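Putative aspartyl-tRNA synthetase (Leishmania major, PDB 6OD8) probably catalyses the ATP-dependent attachment of L-aspartate to tRNA(Asp), with release of AMP and diphosphate, as a class II aminoacyl-tRNA synthetase. Local coordinates at residues I220-S225 with T346-N351; R232-D237 with F335-E340; V327-E332 with R391-D396; S472-I477 with I482-Q487. All coordinates share one frame; numbering follows the deposited sequence. Where two conformers were deposited one is given.

Contact 1. Residues I220-S225 with T346-N351; sequences IFRLQS and TKELKN
The polar part of this contact is a salt bridge between R222 and E348. R222 presents the NE side of its guanidinium, and two nitrogens close on a single carboxylate oxygen: E348 OE2 lies 2.9 Å from R222 NE and 3.2 Å from R222 NH2. The two flat groups are nearly coplanar, 18° apart. NE takes the anti lone pair of OE2, whereas NH2 meets that oxygen almost in line with its C-O bond and makes the more bent bond. A bend in the R222 chain at chi3 and another at chi2 of E348 (86°) bring the groups together. Arginine suits its exposed position, since its long chain can reach over to a glutamate whose stem is buried.

The apolar part lies beside it. L223 sets its branched end against the E348 stem, CD2 of L223 being 3.8 Å from CB of E348. Its other methyl, CD1, meets CD2 of L349 at 4.1 Å, the two leucines crossing at about a right angle. Leucine suits a place where it meets hydrocarbon from V352 and L538 as well.

The axes of the two helical segments come within 9.4 Å, with 137° between their N-to-C directions. Helix 215-237 also meets the second subunit, where S225 OG bonds to E242 N, consistent with the long motif 1 helix of class II synthetase dimers.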
# COMPACT_ATOMS: atom_id res chain seq x y z
N ILE A 220 7.18 -10.48 -14.00
CA ILE A 220 7.67 -10.34 -12.62
C ILE A 220 6.94 -9.22 -11.89
O ILE A 220 6.53 -9.38 -10.73
CB ILE A 220 9.19 -10.11 -12.62
CG1 ILE A 220 9.92 -11.38 -13.05
CG2 ILE A 220 9.66 -9.65 -11.26
CD1 ILE A 220 11.42 -11.15 -13.32
N PHE A 221 6.73 -8.09 -12.56
CA PHE A 221 6.15 -6.97 -11.82
C PHE A 221 4.64 -7.05 -11.73
O PHE A 221 4.07 -6.51 -10.78
CB PHE A 221 6.65 -5.66 -12.41
CG PHE A 221 8.10 -5.44 -12.12
CD1 PHE A 221 9.06 -5.62 -13.10
CD2 PHE A 221 8.51 -5.13 -10.83
CE1 PHE A 221 10.40 -5.46 -12.80
CE2 PHE A 221 9.85 -4.98 -10.52
CZ PHE A 221 10.80 -5.14 -11.52
N ARG A 222 3.98 -7.74 -12.66
CA ARG A 222 2.58 -8.09 -12.43
C ARG A 222 2.44 -8.99 -11.21
O ARG A 222 1.52 -8.82 -10.40
CB ARG A 222 1.99 -8.76 -13.67
CG ARG A 222 1.87 -7.81 -14.89
CD ARG A 222 1.41 -8.57 -16.13
NE ARG A 222 0.09 -9.13 -15.89
CZ ARG A 222 -1.05 -8.52 -16.21
NH1 ARG A 222 -1.03 -7.33 -16.80
NH2 ARG A 222 -2.22 -9.10 -15.94
N LEU A 223 3.33 -9.98 -11.07
CA LEU A 223 3.27 -10.84 -9.88
C LEU A 223 3.61 -10.07 -8.61
O LEU A 223 2.99 -10.30 -7.57
CB LEU A 223 4.21 -12.04 -10.05
CG LEU A 223 3.78 -13.00 -11.17
CD1 LEU A 223 4.91 -13.98 -11.48
CD2 LEU A 223 2.51 -13.75 -10.76
N GLN A 224 4.54 -9.12 -8.68
CA GLN A 224 4.81 -8.29 -7.51
C GLN A 224 3.55 -7.56 -7.06
O GLN A 224 3.25 -7.49 -5.86
CB GLN A 224 5.94 -7.30 -7.82
CG GLN A 224 6.55 -6.66 -6.55
CD GLN A 224 7.05 -5.24 -6.80
OE1 GLN A 224 6.27 -4.30 -6.86
NE2 GLN A 224 8.35 -5.10 -6.98
N SER A 225 2.81 -7.00 -8.01
CA SER A 225 1.54 -6.37 -7.68
C SER A 225 0.58 -7.35 -7.02
O SER A 225 -0.13 -7.00 -6.06
CB SER A 225 0.91 -5.78 -8.95
OG SER A 225 -0.34 -5.17 -8.63
N THR A 346 -1.12 -18.42 -14.06
CA THR A 346 -0.29 -19.31 -14.87
C THR A 346 0.36 -18.57 -16.04
O THR A 346 1.51 -18.84 -16.40
CB THR A 346 -1.12 -20.50 -15.36
OG1 THR A 346 -2.29 -20.02 -16.01
CG2 THR A 346 -1.55 -21.38 -14.18
N LYS A 347 -0.37 -17.64 -16.67
CA LYS A 347 0.22 -16.85 -17.75
C LYS A 347 1.52 -16.18 -17.31
O LYS A 347 2.55 -16.29 -17.98
CB LYS A 347 -0.76 -15.78 -18.22
CG LYS A 347 -0.29 -15.07 -19.50
CD LYS A 347 -1.34 -14.09 -20.02
CE LYS A 347 -0.89 -13.40 -21.29
NZ LYS A 347 -1.98 -12.59 -21.92
N GLU A 348 1.47 -15.48 -16.18
CA GLU A 348 2.65 -14.76 -15.71
C GLU A 348 3.75 -15.72 -15.29
O GLU A 348 4.94 -15.49 -15.57
CB GLU A 348 2.25 -13.85 -14.54
CG GLU A 348 1.49 -12.58 -14.95
CD GLU A 348 -0.01 -12.81 -15.08
OE1 GLU A 348 -0.47 -13.97 -14.94
OE2 GLU A 348 -0.72 -11.83 -15.31
N LEU A 349 3.38 -16.81 -14.60
CA LEU A 349 4.40 -17.76 -14.17
C LEU A 349 5.12 -18.37 -15.37
O LEU A 349 6.35 -18.56 -15.34
CB LEU A 349 3.77 -18.86 -13.31
CG LEU A 349 3.11 -18.41 -12.01
CD1 LEU A 349 2.18 -19.50 -11.44
CD2 LEU A 349 4.16 -17.99 -10.97
N LYS A 350 4.38 -18.71 -16.42
CA LYS A 350 5.03 -19.28 -17.59
C LYS A 350 5.90 -18.26 -18.31
O LYS A 350 6.95 -18.62 -18.87
CB LYS A 350 3.99 -19.86 -18.56
N ASN A 351 5.50 -16.98 -18.29
CA ASN A 351 6.27 -15.94 -18.95
C ASN A 351 7.56 -15.62 -18.20
O ASN A 351 8.56 -15.25 -18.84
CB ASN A 351 5.41 -14.69 -19.15
CG ASN A 351 4.52 -14.79 -20.38
OD1 ASN A 351 4.77 -15.59 -21.27
ND2 ASN A 351 3.47 -13.97 -20.43

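Contact 2. Residues R232-D237 with F335-E340; sequences RQFLID and FNYIFE. With EDO (1,2-ethanediol), chain I.
F234 and Y337 mark the closest backbone approach of two helical segments, their CA atoms 7.0 Å apart. The short axes pass at 9.8 Å with 137° between their directions, a roughly antiparallel crossing whose spacing is taken up by the two aromatic side chains.

Y337 carries most of the contact. With CG anti to the backbone N (chi1 -180°), its ring extends across to the other helix, and one face receives F234: CB of F234 stands 4.0 Å from the Y337 ring centroid in a CH-pi contact. The F234 ring turns an edge toward the same tyrosine, an offset edge-to-face pair with centroids 5.5 Å apart and planes at 60°. Phenylalanine suits this place because both its CB and its ring edge can serve one aromatic face. R341, on the tyrosine's own helix, adds a cation-pi contact.

The phenol end is more polar. Y337 OH touches CG of Q233 at 3.5 Å, and a water at its ring edge links it to D237: the water lies 2.7 Å from Y337 OH and 2.5 Å from D237 OD2, to which it donates. D237 is steadied one turn along its helix, where Q233 NE2 donates to D237 OD1 at 2.8 Å, arriving from above the carboxylate plane. Tyrosine suits the place by pairing an apolar ring with a hydroxyl that can bind water.

Across the dimer Q233 packs on its own counterpart in the second subunit, as expected for a motif 1 helix at a class II synthetase interface.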
# COMPACT_ATOMS: atom_id res chain seq x y z
N ARG A 232 -2.55 -7.71 1.39
CA ARG A 232 -3.53 -6.81 2.00
C ARG A 232 -4.90 -7.46 2.12
O ARG A 232 -5.60 -7.30 3.13
CB ARG A 232 -3.64 -5.52 1.19
CG ARG A 232 -2.43 -4.61 1.22
CD ARG A 232 -2.79 -3.28 0.57
NE ARG A 232 -3.39 -3.50 -0.75
CZ ARG A 232 -2.70 -3.67 -1.87
NH1 ARG A 232 -1.37 -3.61 -1.85
NH2 ARG A 232 -3.34 -3.87 -3.02
N GLN A 233 -5.32 -8.21 1.10
CA GLN A 233 -6.68 -8.75 1.17
C GLN A 233 -6.83 -9.77 2.29
O GLN A 233 -7.86 -9.79 2.97
CB GLN A 233 -7.11 -9.37 -0.15
CG GLN A 233 -8.61 -9.63 -0.18
CD GLN A 233 -9.43 -8.38 0.16
OE1 GLN A 233 -9.30 -7.33 -0.49
NE2 GLN A 233 -10.29 -8.48 1.18
N PHE A 234 -5.84 -10.64 2.47
CA PHE A 234 -5.89 -11.57 3.60
C PHE A 234 -6.09 -10.82 4.91
O PHE A 234 -6.92 -11.20 5.74
CB PHE A 234 -4.62 -12.41 3.67
CG PHE A 234 -4.60 -13.34 4.88
CD1 PHE A 234 -5.23 -14.58 4.83
CD2 PHE A 234 -3.98 -12.95 6.07
CE1 PHE A 234 -5.23 -15.44 5.95
CE2 PHE A 234 -3.98 -13.80 7.19
CZ PHE A 234 -4.60 -15.04 7.13
N LEU A 235 -5.30 -9.77 5.12
CA LEU A 235 -5.29 -9.10 6.42
C LEU A 235 -6.53 -8.24 6.63
O LEU A 235 -7.08 -8.18 7.73
CB LEU A 235 -4.00 -8.28 6.53
CG LEU A 235 -2.73 -9.16 6.49
CD1 LEU A 235 -1.50 -8.28 6.19
CD2 LEU A 235 -2.55 -9.94 7.79
N ILE A 236 -6.98 -7.55 5.57
CA ILE A 236 -8.27 -6.86 5.63
C ILE A 236 -9.38 -7.83 6.00
O ILE A 236 -10.25 -7.50 6.82
CB ILE A 236 -8.55 -6.16 4.28
CG1 ILE A 236 -7.62 -4.97 4.08
CG2 ILE A 236 -10.03 -5.74 4.16
CD1 ILE A 236 -7.55 -4.50 2.62
N ASP A 237 -9.40 -9.02 5.39
CA ASP A 237 -10.39 -10.05 5.71
C ASP A 237 -10.36 -10.41 7.18
O ASP A 237 -11.38 -10.80 7.75
CB ASP A 237 -10.14 -11.34 4.91
CG ASP A 237 -10.62 -11.28 3.47
OD1 ASP A 237 -11.28 -10.30 3.07
OD2 ASP A 237 -10.31 -12.25 2.73
N PHE A 335 0.85 -16.57 4.30
CA PHE A 335 1.67 -17.07 3.20
C PHE A 335 0.91 -18.12 2.40
O PHE A 335 1.01 -18.16 1.18
CB PHE A 335 3.01 -17.62 3.72
CG PHE A 335 4.11 -16.57 3.81
CD1 PHE A 335 4.84 -16.20 2.69
CD2 PHE A 335 4.41 -15.96 5.02
CE1 PHE A 335 5.84 -15.24 2.76
CE2 PHE A 335 5.42 -15.00 5.10
CZ PHE A 335 6.14 -14.65 3.97
N ASN A 336 0.16 -19.00 3.08
CA ASN A 336 -0.64 -19.99 2.36
C ASN A 336 -1.59 -19.31 1.39
O ASN A 336 -1.67 -19.69 0.22
CB ASN A 336 -1.43 -20.85 3.35
CG ASN A 336 -2.16 -22.00 2.69
OD1 ASN A 336 -1.58 -22.77 1.93
ND2 ASN A 336 -3.44 -22.12 2.97
N TYR A 337 -2.30 -18.28 1.87
CA TYR A 337 -3.24 -17.55 1.03
C TYR A 337 -2.56 -16.97 -0.20
O TYR A 337 -3.07 -17.08 -1.32
CB TYR A 337 -3.86 -16.43 1.89
CG TYR A 337 -4.89 -15.53 1.23
CD1 TYR A 337 -6.25 -15.76 1.39
CD2 TYR A 337 -4.49 -14.40 0.51
CE1 TYR A 337 -7.21 -14.91 0.81
CE2 TYR A 337 -5.45 -13.54 -0.07
CZ TYR A 337 -6.80 -13.81 0.08
OH TYR A 337 -7.75 -12.96 -0.48
N ILE A 338 -1.41 -16.32 0.00
CA ILE A 338 -0.68 -15.69 -1.10
C ILE A 338 -0.24 -16.74 -2.11
O ILE A 338 -0.49 -16.61 -3.32
CB ILE A 338 0.50 -14.87 -0.55
CG1 ILE A 338 -0.02 -13.67 0.24
CG2 ILE A 338 1.45 -14.41 -1.68
CD1 ILE A 338 1.06 -12.88 0.99
N PHE A 339 0.42 -17.80 -1.64
CA PHE A 339 0.97 -18.81 -2.54
C PHE A 339 -0.13 -19.51 -3.32
O PHE A 339 0.03 -19.82 -4.51
CB PHE A 339 1.75 -19.86 -1.73
CG PHE A 339 3.04 -19.36 -1.14
CD1 PHE A 339 3.73 -18.32 -1.74
CD2 PHE A 339 3.57 -19.95 0.02
CE1 PHE A 339 4.93 -17.87 -1.20
CE2 PHE A 339 4.76 -19.51 0.56
CZ PHE A 339 5.45 -18.46 -0.05
N GLU A 340 -1.25 -19.80 -2.66
CA GLU A 340 -2.36 -20.45 -3.35
C GLU A 340 -2.93 -19.58 -4.46
O GLU A 340 -3.29 -20.09 -5.53
CB GLU A 340 -3.43 -20.82 -2.32
CG GLU A 340 -4.79 -21.15 -2.85
CD GLU A 340 -5.79 -21.33 -1.72
OE1 GLU A 340 -5.40 -21.90 -0.67
OE2 GLU A 340 -6.96 -20.89 -1.87
C1 EDO I . -7.79 -18.39 -5.61
O1 EDO I . -9.15 -18.49 -5.16
C2 EDO I . -7.15 -19.77 -5.59
O2 EDO I . -7.56 -20.48 -4.42
O HOH W 1 -10.31 -13.06 0.36

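Contact 3. Residues V327-E332 with R391-D396; sequences VLDVAE and RVHNMD. With EDO (1,2-ethanediol), chain H; EDO (1,2-ethanediol), chain E.
The H393 ring is approached obliquely by D329, whose OD1 comes within 3.6 Å of H393 CD2; the carboxylate and ring planes are 59° apart. In the plane of the ring, at its edge, N394 ND2 donates to H393 ND1 at 3.0 Å, almost straight at 173°. Lying in the ring plane, this bond should hold the rotation of the imidazole, and it needs ND1 unprotonated. The ring stands out toward the helix because its CG is anti to the backbone N (chi1 -178°). H393 NE2 has a weak bond to Y68 OH of the second subunit, and D329 OD2 bonds to that same hydroxyl.

E332 links the segments through solvent: one water donates to E332 OE1 and accepts from H393 N, at 2.8 Å each. A second bridge between the segments is an ethanediol, probably from the crystallisation liquor, its O2 donating to D329 O at 3.1 Å and its O1 accepting from N394 ND2 at 3.0 Å.

Both acids suit their places by facing R401, which forms salt bridges with D329 OD1 and E332 OE2. This arginine belongs to strand 400-403, the neighbour of strand 391-392. The result is a sparse, water-mediated junction in which helix 325-342 lies beside the outer end of the long sheet of the class II synthetase core, close to where Y68 of the second subunit joins.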
# COMPACT_ATOMS: atom_id res chain seq x y z
N VAL A 327 0.74 -15.21 16.43
CA VAL A 327 1.38 -14.46 15.34
C VAL A 327 1.80 -15.41 14.23
O VAL A 327 1.56 -15.15 13.04
CB VAL A 327 2.59 -13.68 15.87
CG1 VAL A 327 3.28 -12.95 14.69
CG2 VAL A 327 2.16 -12.70 16.95
N LEU A 328 2.46 -16.50 14.60
CA LEU A 328 2.90 -17.48 13.62
C LEU A 328 1.72 -18.11 12.90
O LEU A 328 1.79 -18.37 11.69
CB LEU A 328 3.76 -18.53 14.35
CG LEU A 328 4.23 -19.72 13.52
CD1 LEU A 328 5.09 -19.20 12.36
CD2 LEU A 328 5.02 -20.67 14.44
N ASP A 329 0.61 -18.35 13.61
CA ASP A 329 -0.60 -18.85 12.97
C ASP A 329 -1.05 -17.91 11.85
O ASP A 329 -1.40 -18.35 10.74
CB ASP A 329 -1.73 -19.00 14.00
CG ASP A 329 -1.54 -20.19 14.94
OD1 ASP A 329 -0.65 -21.03 14.73
OD2 ASP A 329 -2.30 -20.26 15.94
N VAL A 330 -1.07 -16.60 12.12
CA VAL A 330 -1.49 -15.62 11.11
C VAL A 330 -0.49 -15.60 9.95
O VAL A 330 -0.88 -15.62 8.78
CB VAL A 330 -1.65 -14.23 11.74
CG1 VAL A 330 -1.67 -13.12 10.69
CG2 VAL A 330 -2.97 -14.20 12.56
N ALA A 331 0.80 -15.58 10.26
CA ALA A 331 1.84 -15.51 9.23
C ALA A 331 1.77 -16.71 8.29
O ALA A 331 1.92 -16.56 7.07
CB ALA A 331 3.21 -15.42 9.90
N GLU A 332 1.55 -17.92 8.84
CA GLU A 332 1.47 -19.10 7.98
C GLU A 332 0.22 -19.07 7.11
O GLU A 332 0.26 -19.46 5.94
CB GLU A 332 1.49 -20.37 8.82
CG GLU A 332 2.85 -20.70 9.41
CD GLU A 332 2.79 -21.90 10.34
OE1 GLU A 332 1.67 -22.29 10.73
OE2 GLU A 332 3.86 -22.44 10.70
N ARG A 391 6.43 -30.37 13.32
CA ARG A 391 5.00 -30.24 13.51
C ARG A 391 4.43 -29.40 12.38
O ARG A 391 5.10 -28.52 11.84
CB ARG A 391 4.65 -29.53 14.83
CG ARG A 391 4.81 -30.35 16.07
CD ARG A 391 4.47 -29.49 17.28
NE ARG A 391 4.40 -30.29 18.51
CZ ARG A 391 5.44 -30.57 19.28
NH1 ARG A 391 6.65 -30.11 18.95
NH2 ARG A 391 5.28 -31.31 20.38
N VAL A 392 3.16 -29.65 12.06
CA VAL A 392 2.39 -28.67 11.30
C VAL A 392 1.23 -28.24 12.19
O VAL A 392 0.81 -28.99 13.08
CB VAL A 392 1.88 -29.23 9.95
CG1 VAL A 392 3.05 -29.74 9.11
CG2 VAL A 392 0.85 -30.32 10.16
N HIS A 393 0.74 -27.02 11.99
CA HIS A 393 -0.43 -26.61 12.75
C HIS A 393 -1.64 -27.49 12.41
O HIS A 393 -2.35 -27.94 13.31
CB HIS A 393 -0.76 -25.13 12.51
CG HIS A 393 -1.93 -24.66 13.32
ND1 HIS A 393 -3.21 -24.57 12.79
CD2 HIS A 393 -2.05 -24.38 14.64
CE1 HIS A 393 -4.04 -24.19 13.74
NE2 HIS A 393 -3.37 -24.07 14.87
N ASN A 394 -1.88 -27.75 11.12
CA ASN A 394 -3.14 -28.36 10.72
C ASN A 394 -2.99 -29.09 9.39
O ASN A 394 -2.04 -28.85 8.64
CB ASN A 394 -4.29 -27.32 10.62
CG ASN A 394 -4.08 -26.30 9.50
OD1 ASN A 394 -4.24 -26.62 8.31
ND2 ASN A 394 -3.76 -25.07 9.88
N MET A 395 -3.95 -29.97 9.10
CA MET A 395 -3.84 -30.80 7.90
C MET A 395 -4.28 -30.08 6.63
O MET A 395 -4.20 -30.67 5.55
CB MET A 395 -4.63 -32.09 8.08
CG MET A 395 -4.02 -33.04 9.11
SD MET A 395 -2.33 -33.49 8.68
CE MET A 395 -2.56 -34.22 7.06
N ASP A 396 -4.75 -28.84 6.73
CA ASP A 396 -5.11 -28.05 5.56
C ASP A 396 -3.90 -27.32 4.95
O ASP A 396 -3.64 -27.46 3.75
CB ASP A 396 -6.22 -27.06 5.91
CG ASP A 396 -6.45 -26.03 4.82
OD1 ASP A 396 -6.26 -24.82 5.08
OD2 ASP A 396 -6.79 -26.44 3.70
C1 EDO H . -1.38 -22.27 9.31
O1 EDO H . -2.64 -22.51 8.67
C2 EDO H . -1.55 -21.99 10.79
O2 EDO H . -2.68 -21.14 11.00
C1 EDO E . 8.34 -26.26 16.87
O1 EDO E . 7.19 -25.45 16.61
C2 EDO E . 8.27 -27.55 16.04
O2 EDO E . 7.56 -28.57 16.76
O HOH W 2 1.83 -25.09 10.30

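Contact 4. Residues S472-I477 with I482-Q487; sequences SYDMFI and ISSGAQ
The tightly packed part of this antiparallel hairpin includes Y473 and G485, a hydrogen-bonded pair joined by Y473 N to G485 O at 2.8 Å and G485 N to Y473 O at 3.0 Å. The tyrosine then folds its ring back over its partner: chi1 of 67° sets CG between the backbone N and carbonyl carbon, and G485 CA comes 3.9 Å from the Y473 ring centroid in a CH-pi contact. Glycine suits the site, having no side chain to keep the ring off its backbone. Next to it S472 and A486, a non-hydrogen-bonded pair, bring their CB atoms to 3.6 Å, which small residues allow.

Toward the turn the pairing holds a classic beta bulge, with I482 and S483 both opposite M475. M475 N donates to S483 O and M475 O accepts from I482 N, both bonds nearly straight. Beside the bulge, CG2 of I482 meets CG1 of I477 at 3.7 Å, a fit for two branched aliphatic residues. A buried water bonds to both Y473 OH and S483 OG, 2.8 Å from each, donating to the serine, whose hydroxyl also bonds to G527 O.

The other face is more open at S484, which is partly exposed and brings OG within 2.6 Å of D474 OD1; R456 pairs with that aspartate, and E481 also reaches the serine.

Strand 445-449 flanks 472-477, and strand 523-529 flanks 480-487. Across the face bearing Y473 and M475 lies helix 325-342, with L328, A331 and F335 resting on those two side chains.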
# COMPACT_ATOMS: atom_id res chain seq x y z
N SER A 472 10.33 -16.35 19.39
CA SER A 472 10.54 -15.80 18.05
C SER A 472 10.75 -16.93 17.06
O SER A 472 11.06 -18.06 17.44
CB SER A 472 11.75 -14.87 18.03
OG SER A 472 12.95 -15.60 18.23
N TYR A 473 10.60 -16.62 15.77
CA TYR A 473 10.81 -17.63 14.73
C TYR A 473 11.32 -16.93 13.47
O TYR A 473 11.15 -15.72 13.29
CB TYR A 473 9.52 -18.41 14.42
CG TYR A 473 8.48 -17.51 13.80
CD1 TYR A 473 8.47 -17.26 12.42
CD2 TYR A 473 7.55 -16.85 14.60
CE1 TYR A 473 7.55 -16.38 11.85
CE2 TYR A 473 6.62 -15.97 14.04
CZ TYR A 473 6.63 -15.73 12.67
OH TYR A 473 5.71 -14.86 12.13
N ASP A 474 11.91 -17.72 12.58
CA ASP A 474 12.23 -17.29 11.22
C ASP A 474 11.49 -18.19 10.24
O ASP A 474 11.33 -19.39 10.50
CB ASP A 474 13.73 -17.38 10.91
CG ASP A 474 14.52 -16.13 11.28
OD1 ASP A 474 13.98 -15.24 11.97
OD2 ASP A 474 15.70 -16.07 10.88
N MET A 475 11.07 -17.62 9.12
CA MET A 475 10.57 -18.38 7.98
C MET A 475 11.58 -18.36 6.84
O MET A 475 12.23 -17.35 6.57
CB MET A 475 9.26 -17.81 7.43
CG MET A 475 8.15 -17.77 8.43
SD MET A 475 6.65 -17.05 7.69
CE MET A 475 5.40 -17.96 8.59
N PHE A 476 11.63 -19.48 6.11
CA PHE A 476 12.58 -19.67 5.04
C PHE A 476 11.84 -20.09 3.77
O PHE A 476 10.92 -20.92 3.81
CB PHE A 476 13.63 -20.74 5.41
CG PHE A 476 14.46 -20.39 6.62
CD1 PHE A 476 15.68 -19.75 6.47
CD2 PHE A 476 14.02 -20.69 7.90
CE1 PHE A 476 16.44 -19.39 7.57
CE2 PHE A 476 14.77 -20.33 9.02
CZ PHE A 476 16.00 -19.70 8.86
N ILE A 477 12.25 -19.51 2.65
CA ILE A 477 11.80 -19.92 1.32
C ILE A 477 13.04 -20.31 0.52
O ILE A 477 13.98 -19.51 0.41
CB ILE A 477 11.03 -18.80 0.59
CG1 ILE A 477 9.80 -18.36 1.39
CG2 ILE A 477 10.62 -19.28 -0.79
CD1 ILE A 477 9.00 -17.23 0.69
N ILE A 482 13.09 -15.23 4.93
CA ILE A 482 12.18 -14.27 4.32
C ILE A 482 11.42 -13.43 5.36
O ILE A 482 10.99 -12.31 5.05
CB ILE A 482 11.18 -14.96 3.36
CG1 ILE A 482 10.37 -13.94 2.56
CG2 ILE A 482 10.23 -15.88 4.13
CD1 ILE A 482 11.22 -13.02 1.65
N SER A 483 11.30 -13.89 6.60
CA SER A 483 10.53 -13.15 7.60
C SER A 483 10.93 -13.63 8.99
O SER A 483 11.15 -14.83 9.19
CB SER A 483 9.02 -13.33 7.38
OG SER A 483 8.25 -12.55 8.32
N SER A 484 11.03 -12.69 9.93
CA SER A 484 11.21 -12.98 11.34
C SER A 484 9.98 -12.47 12.09
O SER A 484 9.55 -11.34 11.86
CB SER A 484 12.47 -12.29 11.88
OG SER A 484 13.63 -12.79 11.24
N GLY A 485 9.42 -13.30 12.97
CA GLY A 485 8.32 -12.89 13.82
C GLY A 485 8.62 -13.16 15.28
O GLY A 485 9.41 -14.04 15.62
N ALA A 486 7.98 -12.38 16.16
CA ALA A 486 8.24 -12.58 17.58
C ALA A 486 7.18 -11.90 18.43
O ALA A 486 6.52 -10.95 18.00
CB ALA A 486 9.60 -12.02 17.99
N GLN A 487 7.06 -12.39 19.66
CA GLN A 487 6.45 -11.59 20.72
C GLN A 487 7.40 -10.47 21.14
O GLN A 487 8.61 -10.71 21.36
CB GLN A 487 6.11 -12.47 21.93
CG GLN A 487 5.46 -11.66 23.06
CD GLN A 487 5.15 -12.48 24.32
OE1 GLN A 487 5.52 -13.65 24.45
NE2 GLN A 487 4.42 -11.86 25.25
O HOH W 3 6.36 -14.23 9.50

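All four contacts lie within the class II synthetase core. Contacts 1 and 2, centres 17 Å apart, share helix 215-237, and contact 2 is nested inside the chain loop that contact 1 closes. Contacts 2 and 3, about 13 Å between centres, use different parts of helix 325-342, and their segments alternate along the chain. Contact 4 comes last and builds the middle of the long sheet: F335 CE2 reaches M475 SD at 3.5 Å, and A331 CB reaches Y473 OH at 3.4 Å. Helix 325-342 thus packs against both the sheet and helix 215-237, and each contact has a residue that reaches the second subunit, consistent with a core built around its dimer interface.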